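Local coordinates for protein malate dehydrogenase (Entamoeba histolytica, PDB 3I0P) that probably catalyses the NAD-dependent interconversion of malate and oxaloacetate, as a member of the malate/L-lactate dehydrogenase family, at residues 50-55 / 342-347; 54-59 / 352-357. All blocks are in the same frame, centred on the assembly; numbering follows the deposited sequence.

Interaction 1 of 2, residues 50-55 / 342-347; sequences HGIQRF and DDLPLV. With NAD (nicotinamide-adenine-dinucleotide), chain B.
The nearest CA atoms of residues 50-55 and 342-347, those of Gln53 and Leu344, are 7.5 Å apart, so the turn leading into helix 55-64 meets strand 342-345, which pairs antiparallel with strand 6-9, through side chains alone. Ile52 and Leu344 form the apolar half of the contact. Their side chains cross at about a right angle, and the methyl CG2 of Ile52 lies 3.7 Å from CD2 of Leu344. With Ile52 CG1 anti to the backbone N (chi1 -168°), the longer branch leads off while CG2 does the touching. Gln53 supplies the other half. Its chain, extended beyond CG, crosses the ring of Pro345 at about a right angle, and Gln53 CD stands 3.7 Å from Pro345 CD and Gln53 NE2 equally far from CG of the same ring. These are van der Waals contacts; no hydrogen bond joins the two segments. Within the turn, the amide N of Arg54 bonds to Gly51 O at 3.0 Å, and Asp43 OD2 accepts a hydrogen bond from Ile52 N.

At the other end of the turn His50 meets the dinucleotide: its CE1 approaches the ribose oxygen O4D of NAD at 3.1 Å, while NE2 lies 3.5 Å from C2N of the nicotinamide ring. One short turn thus connects the two-stranded sheet with the NAD pocket of the malate/L-lactate dehydrogenase fold.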
loop_
_atom_site.group_PDB
_atom_site.type_symbol
_atom_site.label_atom_id
_atom_site.label_comp_id
_atom_site.label_asym_id
_atom_site.label_seq_id
_atom_site.Cartn_x
_atom_site.Cartn_y
_atom_site.Cartn_z
ATOM N N HIS A 50 -12.566 -14.449 11.446
ATOM C CA HIS A 50 -11.661 -13.832 12.423
ATOM C C HIS A 50 -12.242 -13.490 13.797
ATOM O O HIS A 50 -11.576 -12.832 14.605
ATOM C CB HIS A 50 -10.948 -12.626 11.801
ATOM C CG HIS A 50 -9.874 -13.007 10.837
ATOM N ND1 HIS A 50 -10.066 -13.020 9.472
ATOM C CD2 HIS A 50 -8.602 -13.427 11.041
ATOM C CE1 HIS A 50 -8.953 -13.411 8.875
ATOM N NE2 HIS A 50 -8.051 -13.669 9.805
ATOM N N GLY A 51 -13.468 -13.948 14.055
ATOM C CA GLY A 51 -14.115 -13.791 15.366
ATOM C C GLY A 51 -14.491 -15.135 15.963
ATOM O O GLY A 51 -13.686 -16.064 15.955
ATOM N N ILE A 52 -15.726 -15.243 16.449
ATOM C CA ILE A 52 -16.227 -16.459 17.116
ATOM C C ILE A 52 -16.002 -17.777 16.349
ATOM O O ILE A 52 -15.727 -18.804 16.963
ATOM C CB ILE A 52 -17.720 -16.282 17.593
ATOM C CG1 ILE A 52 -18.166 -17.404 18.541
ATOM C CG2 ILE A 52 -18.673 -16.144 16.420
ATOM C CD1 ILE A 52 -17.409 -17.477 19.854
ATOM N N GLN A 53 -16.098 -17.749 15.019
ATOM C CA GLN A 53 -15.958 -18.974 14.202
ATOM C C GLN A 53 -14.542 -19.539 14.234
ATOM O O GLN A 53 -14.256 -20.591 13.649
ATOM C CB GLN A 53 -16.410 -18.732 12.762
ATOM C CG GLN A 53 -17.888 -18.417 12.662
ATOM C CD GLN A 53 -18.369 -18.187 11.240
ATOM O OE1 GLN A 53 -19.195 -17.298 10.993
ATOM N NE2 GLN A 53 -17.868 -18.990 10.296
ATOM N N ARG A 54 -13.674 -18.841 14.957
ATOM C CA ARG A 54 -12.275 -19.191 15.046
ATOM C C ARG A 54 -11.835 -19.095 16.500
ATOM O O ARG A 54 -10.674 -19.303 16.824
ATOM C CB ARG A 54 -11.480 -18.223 14.176
ATOM C CG ARG A 54 -10.299 -18.823 13.444
ATOM C CD ARG A 54 -10.618 -20.145 12.735
ATOM N NE ARG A 54 -11.446 -19.963 11.548
ATOM C CZ ARG A 54 -12.058 -20.959 10.915
ATOM N NH1 ARG A 54 -11.929 -22.201 11.365
ATOM N NH2 ARG A 54 -12.801 -20.722 9.833
ATOM N N PHE A 55 -12.782 -18.791 17.377
ATOM C CA PHE A 55 -12.505 -18.589 18.789
ATOM C C PHE A 55 -11.831 -19.804 19.399
ATOM O O PHE A 55 -10.751 -19.687 19.988
ATOM C CB PHE A 55 -13.805 -18.267 19.534
ATOM C CG PHE A 55 -13.623 -17.928 20.983
ATOM C CD1 PHE A 55 -12.727 -16.940 21.376
ATOM C CD2 PHE A 55 -14.380 -18.573 21.950
ATOM C CE1 PHE A 55 -12.567 -16.616 22.718
ATOM C CE2 PHE A 55 -14.238 -18.260 23.288
ATOM C CZ PHE A 55 -13.333 -17.272 23.679
ATOM N N ASP A 342 -26.129 -12.739 14.509
ATOM C CA ASP A 342 -25.172 -13.326 13.580
ATOM C C ASP A 342 -25.547 -14.789 13.343
ATOM O O ASP A 342 -25.754 -15.550 14.283
ATOM C CB ASP A 342 -23.766 -13.202 14.185
ATOM C CG ASP A 342 -22.639 -13.556 13.206
ATOM O OD1 ASP A 342 -22.886 -13.805 12.003
ATOM O OD2 ASP A 342 -21.476 -13.579 13.669
ATOM N N ASP A 343 -25.668 -15.172 12.081
ATOM C CA ASP A 343 -25.991 -16.546 11.736
ATOM C C ASP A 343 -24.734 -17.414 11.720
ATOM O O ASP A 343 -23.964 -17.400 10.760
ATOM C CB ASP A 343 -26.708 -16.600 10.390
ATOM C CG ASP A 343 -28.047 -15.893 10.410
ATOM O OD1 ASP A 343 -28.917 -16.219 11.252
ATOM O OD2 ASP A 343 -28.233 -15.005 9.566
ATOM N N LEU A 344 -24.538 -18.173 12.788
ATOM C CA LEU A 344 -23.346 -19.001 12.944
ATOM C C LEU A 344 -23.561 -20.424 12.438
ATOM O O LEU A 344 -24.625 -21.013 12.671
ATOM C CB LEU A 344 -22.907 -19.037 14.410
ATOM C CG LEU A 344 -22.698 -17.692 15.108
ATOM C CD1 LEU A 344 -22.255 -17.897 16.547
ATOM C CD2 LEU A 344 -21.692 -16.839 14.336
ATOM N N PRO A 345 -22.552 -20.983 11.739
ATOM C CA PRO A 345 -22.585 -22.388 11.331
ATOM C C PRO A 345 -22.753 -23.303 12.532
ATOM O O PRO A 345 -22.499 -22.889 13.666
ATOM C CB PRO A 345 -21.205 -22.604 10.715
ATOM C CG PRO A 345 -20.812 -21.266 10.218
ATOM C CD PRO A 345 -21.360 -20.288 11.212
ATOM N N LEU A 346 -23.183 -24.536 12.264
ATOM C CA LEU A 346 -23.438 -25.549 13.287
ATOM C C LEU A 346 -22.169 -25.954 14.028
ATOM O O LEU A 346 -22.196 -26.188 15.238
ATOM C CB LEU A 346 -24.060 -26.784 12.646
ATOM C CG LEU A 346 -25.182 -27.463 13.450
ATOM C CD1 LEU A 346 -26.563 -26.848 13.082
ATOM C CD2 LEU A 346 -25.163 -29.019 13.275
ATOM N N VAL A 347 -21.055 -26.027 13.302
ATOM C CA VAL A 347 -19.756 -26.326 13.919
ATOM C C VAL A 347 -19.412 -25.322 15.023
ATOM O O VAL A 347 -18.921 -25.715 16.076
ATOM C CB VAL A 347 -18.601 -26.480 12.859
ATOM C CG1 VAL A 347 -18.336 -25.175 12.102
ATOM C CG2 VAL A 347 -17.322 -27.004 13.513
HETATM P PA NAD B . -11.279 -8.646 1.175
HETATM O O1A NAD B . -12.535 -9.157 1.839
HETATM O O2A NAD B . -10.910 -9.190 -0.167
HETATM O O5B NAD B . -11.439 -7.048 1.084
HETATM C C5B NAD B . -11.817 -6.296 2.250
HETATM C C4B NAD B . -11.584 -4.789 2.077
HETATM O O4B NAD B . -11.913 -4.344 0.754
HETATM C C3B NAD B . -12.456 -3.959 2.997
HETATM O O3B NAD B . -11.750 -2.749 3.321
HETATM C C2B NAD B . -13.673 -3.645 2.155
HETATM O O2B NAD B . -14.314 -2.443 2.584
HETATM C C1B NAD B . -13.053 -3.472 0.784
HETATM N N9A NAD B . -13.959 -3.782 -0.360
HETATM C C8A NAD B . -14.522 -4.964 -0.651
HETATM N N7A NAD B . -15.242 -4.825 -1.785
HETATM C C5A NAD B . -15.117 -3.546 -2.210
HETATM C C6A NAD B . -15.614 -2.818 -3.296
HETATM N N6A NAD B . -16.425 -3.395 -4.215
HETATM N N1A NAD B . -15.292 -1.508 -3.429
HETATM C C2A NAD B . -14.498 -0.904 -2.535
HETATM N N3A NAD B . -14.004 -1.580 -1.489
HETATM C C4A NAD B . -14.301 -2.897 -1.304
HETATM O O3 NAD B . -10.005 -8.759 2.180
HETATM P PN NAD B . -9.235 -10.097 2.701
HETATM O O1N NAD B . -7.834 -10.050 2.141
HETATM O O2N NAD B . -10.100 -11.317 2.499
HETATM O O5D NAD B . -9.126 -9.871 4.283
HETATM C C5D NAD B . -10.232 -10.147 5.146
HETATM C C4D NAD B . -9.816 -10.003 6.608
HETATM O O4D NAD B . -8.814 -10.968 6.942
HETATM C C3D NAD B . -9.210 -8.636 6.903
HETATM O O3D NAD B . -9.947 -8.053 7.987
HETATM C C2D NAD B . -7.747 -8.906 7.254
HETATM O O2D NAD B . -7.187 -8.070 8.282
HETATM C C1D NAD B . -7.808 -10.337 7.741
HETATM N N1N NAD B . -6.510 -11.003 7.649
HETATM C C2N NAD B . -5.789 -11.153 8.783
HETATM C C3N NAD B . -4.543 -11.785 8.745
HETATM C C7N NAD B . -3.725 -11.959 9.994
HETATM O O7N NAD B . -2.640 -12.522 9.916
HETATM N N7N NAD B . -4.194 -11.500 11.151
HETATM C C4N NAD B . -4.057 -12.258 7.523
HETATM C C5N NAD B . -4.821 -12.081 6.364
HETATM C C6N NAD B . -6.058 -11.446 6.457
#

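Interaction 2 of 2, residues 54-59 / 352-357; sequences RFKTVY and MKELSS
Lys56 and Leu355 meet where helix 55-64 packs against helix 346-359, a helix-helix contact in a cluster with helices 11-24 and 29-45. Over the short segments the axes pass 11.2 Å apart, with their N-to-C directions at 72°. The contact is small, about 190 Å² over both sides, and Leu355 and Lys56 contribute most of it in nearly equal shares.

The apolar contacts belong to the two branches of Leu355. CD1 reaches the Phe55 ring obliquely, 3.8 Å from its CD2 atom and slightly farther from CE2. The other methyl, CD2, rests 3.9 Å from CG of Lys56, so the aliphatic base of the lysine continues the apolar surface of the phenylalanine. Leu355 has its CG beside the backbone N (chi1 -58°), and from there its fork divides between the two neighbours on helix 55-64. Met18 and Val21 of helix 11-24 also touch Phe55, while Phe17 of that helix touches Leu355; Ile60 adds a contact to both residues.

The polar contacts lie at the partly exposed border. The extended Glu354 chain crosses Lys56 obliquely, and Glu354 OE1 comes 3.4 Å from Lys56 CE. Lys56 NZ stays 4.3 Å from Glu354 OE1, beyond salt-bridge distance; the lysine chain bends at chi4 (-78°), and NZ makes its salt bridge with Asp61 OD1, five residues onward in the same helix. The carboxylate of Glu354 therefore probably acts on the lysine mainly through a longer-range attraction. A water molecule spans the remaining gap: it donates to Glu354 OE2 at 3.3 Å and accepts a weak bond from Lys56 NZ.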
loop_
_atom_site.group_PDB
_atom_site.type_symbol
_atom_site.label_atom_id
_atom_site.label_comp_id
_atom_site.label_asym_id
_atom_site.label_seq_id
_atom_site.Cartn_x
_atom_site.Cartn_y
_atom_site.Cartn_z
ATOM N N ARG A 54 -13.674 -18.841 14.957
ATOM C CA ARG A 54 -12.275 -19.191 15.046
ATOM C C ARG A 54 -11.835 -19.095 16.500
ATOM O O ARG A 54 -10.674 -19.303 16.824
ATOM C CB ARG A 54 -11.480 -18.223 14.176
ATOM C CG ARG A 54 -10.299 -18.823 13.444
ATOM C CD ARG A 54 -10.618 -20.145 12.735
ATOM N NE ARG A 54 -11.446 -19.963 11.548
ATOM C CZ ARG A 54 -12.058 -20.959 10.915
ATOM N NH1 ARG A 54 -11.929 -22.201 11.365
ATOM N NH2 ARG A 54 -12.801 -20.722 9.833
ATOM N N PHE A 55 -12.782 -18.791 17.377
ATOM C CA PHE A 55 -12.505 -18.589 18.789
ATOM C C PHE A 55 -11.831 -19.804 19.399
ATOM O O PHE A 55 -10.751 -19.687 19.988
ATOM C CB PHE A 55 -13.805 -18.267 19.534
ATOM C CG PHE A 55 -13.623 -17.928 20.983
ATOM C CD1 PHE A 55 -12.727 -16.940 21.376
ATOM C CD2 PHE A 55 -14.380 -18.573 21.950
ATOM C CE1 PHE A 55 -12.567 -16.616 22.718
ATOM C CE2 PHE A 55 -14.238 -18.260 23.288
ATOM C CZ PHE A 55 -13.333 -17.272 23.679
ATOM N N LYS A 56 -12.454 -20.971 19.234
ATOM C CA LYS A 56 -11.952 -22.193 19.850
ATOM C C LYS A 56 -10.563 -22.633 19.353
ATOM O O LYS A 56 -9.645 -22.821 20.163
ATOM C CB LYS A 56 -12.943 -23.348 19.730
ATOM C CG LYS A 56 -12.628 -24.442 20.732
ATOM C CD LYS A 56 -13.371 -25.732 20.474
ATOM C CE LYS A 56 -12.647 -26.898 21.163
ATOM N NZ LYS A 56 -11.442 -27.359 20.408
ATOM N N THR A 57 -10.418 -22.805 18.038
ATOM C CA THR A 57 -9.191 -23.391 17.491
ATOM C C THR A 57 -8.004 -22.427 17.449
ATOM O O THR A 57 -6.867 -22.847 17.661
ATOM C CB THR A 57 -9.402 -23.981 16.091
ATOM O OG1 THR A 57 -9.823 -22.945 15.202
ATOM C CG2 THR A 57 -10.457 -25.092 16.120
ATOM N N VAL A 58 -8.258 -21.147 17.192
ATOM C CA VAL A 58 -7.162 -20.192 16.993
ATOM C C VAL A 58 -6.729 -19.501 18.291
ATOM O O VAL A 58 -5.606 -18.998 18.393
ATOM C CB VAL A 58 -7.475 -19.202 15.821
ATOM C CG1 VAL A 58 -6.442 -18.088 15.703
ATOM C CG2 VAL A 58 -7.564 -19.975 14.516
ATOM N N TYR A 59 -7.602 -19.515 19.292
ATOM C CA TYR A 59 -7.294 -18.866 20.564
ATOM C C TYR A 59 -7.335 -19.809 21.775
ATOM O O TYR A 59 -6.301 -20.019 22.420
ATOM C CB TYR A 59 -8.146 -17.603 20.754
ATOM C CG TYR A 59 -7.937 -16.633 19.610
ATOM C CD1 TYR A 59 -6.778 -15.854 19.532
ATOM C CD2 TYR A 59 -8.870 -16.532 18.568
ATOM C CE1 TYR A 59 -6.569 -14.987 18.463
ATOM C CE2 TYR A 59 -8.662 -15.663 17.500
ATOM C CZ TYR A 59 -7.516 -14.890 17.460
ATOM O OH TYR A 59 -7.302 -14.033 16.406
ATOM N N MET A 352 -19.066 -23.732 20.737
ATOM C CA MET A 352 -19.491 -22.873 21.855
ATOM C C MET A 352 -20.065 -23.702 22.999
ATOM O O MET A 352 -19.695 -23.511 24.159
ATOM C CB MET A 352 -20.499 -21.812 21.401
ATOM C CG MET A 352 -19.912 -20.741 20.497
ATOM S SD MET A 352 -21.131 -19.598 19.789
ATOM C CE MET A 352 -21.643 -18.652 21.222
ATOM N N LYS A 353 -20.960 -24.628 22.655
ATOM C CA LYS A 353 -21.540 -25.572 23.614
ATOM C C LYS A 353 -20.458 -26.320 24.390
ATOM O O LYS A 353 -20.527 -26.423 25.615
ATOM C CB LYS A 353 -22.465 -26.565 22.901
ATOM C CG LYS A 353 -23.888 -26.068 22.685
ATOM C CD LYS A 353 -24.586 -26.919 21.627
ATOM C CE LYS A 353 -26.070 -27.092 21.927
ATOM N NZ LYS A 353 -26.276 -27.752 23.261
ATOM N N GLU A 354 -19.452 -26.813 23.674
ATOM C CA GLU A 354 -18.340 -27.519 24.295
ATOM C C GLU A 354 -17.591 -26.650 25.315
ATOM O O GLU A 354 -17.342 -27.094 26.440
ATOM C CB GLU A 354 -17.390 -28.066 23.236
ATOM C CG GLU A 354 -16.533 -29.230 23.730
ATOM C CD GLU A 354 -15.447 -29.653 22.734
ATOM O OE1 GLU A 354 -15.247 -28.953 21.702
ATOM O OE2 GLU A 354 -14.792 -30.693 22.991
ATOM N N LEU A 355 -17.257 -25.416 24.927
ATOM C CA LEU A 355 -16.618 -24.450 25.834
ATOM C C LEU A 355 -17.501 -24.087 27.032
ATOM O O LEU A 355 -17.020 -23.984 28.160
ATOM C CB LEU A 355 -16.213 -23.179 25.082
ATOM C CG LEU A 355 -15.254 -23.353 23.903
ATOM C CD1 LEU A 355 -15.337 -22.150 22.986
ATOM C CD2 LEU A 355 -13.822 -23.602 24.361
ATOM N N SER A 356 -18.790 -23.892 26.775
ATOM C CA SER A 356 -19.786 -23.673 27.830
ATOM C C SER A 356 -19.754 -24.787 28.881
ATOM O O SER A 356 -19.730 -24.527 30.088
ATOM C CB SER A 356 -21.179 -23.599 27.209
ATOM O OG SER A 356 -22.155 -23.482 28.212
ATOM N N SER A 357 -19.746 -26.022 28.380
ATOM C CA SER A 357 -19.691 -27.244 29.172
ATOM C C SER A 357 -18.417 -27.331 30.025
ATOM O O SER A 357 -18.491 -27.501 31.245
ATOM C CB SER A 357 -19.767 -28.445 28.221
ATOM O OG SER A 357 -20.275 -29.590 28.874
HETATM O O HOH W 1 -11.667 -29.806 22.567
#

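Overall arrangement
Read together, the two contacts illustrate how one C-terminal strand and helix can be packed against successive parts of a chain region. Interaction 1 joins residues 50-55 to strand 342-345 and interaction 2 joins helix 55-64 to helix 346-359, which follows that strand; their centres lie about 10 Å apart. Interaction 1 is the more buried, wholly uncharged across the segments, and reaches inward to the cofactor; interaction 2 is only partly buried and passes from an apolar interior to a charged, hydrated border. Met352 joins them: its SD lies 3.8 Å from Leu344 CD1 and 3.9 Å from Ile52 CG1, so the apolar packing continues from one contact into the other.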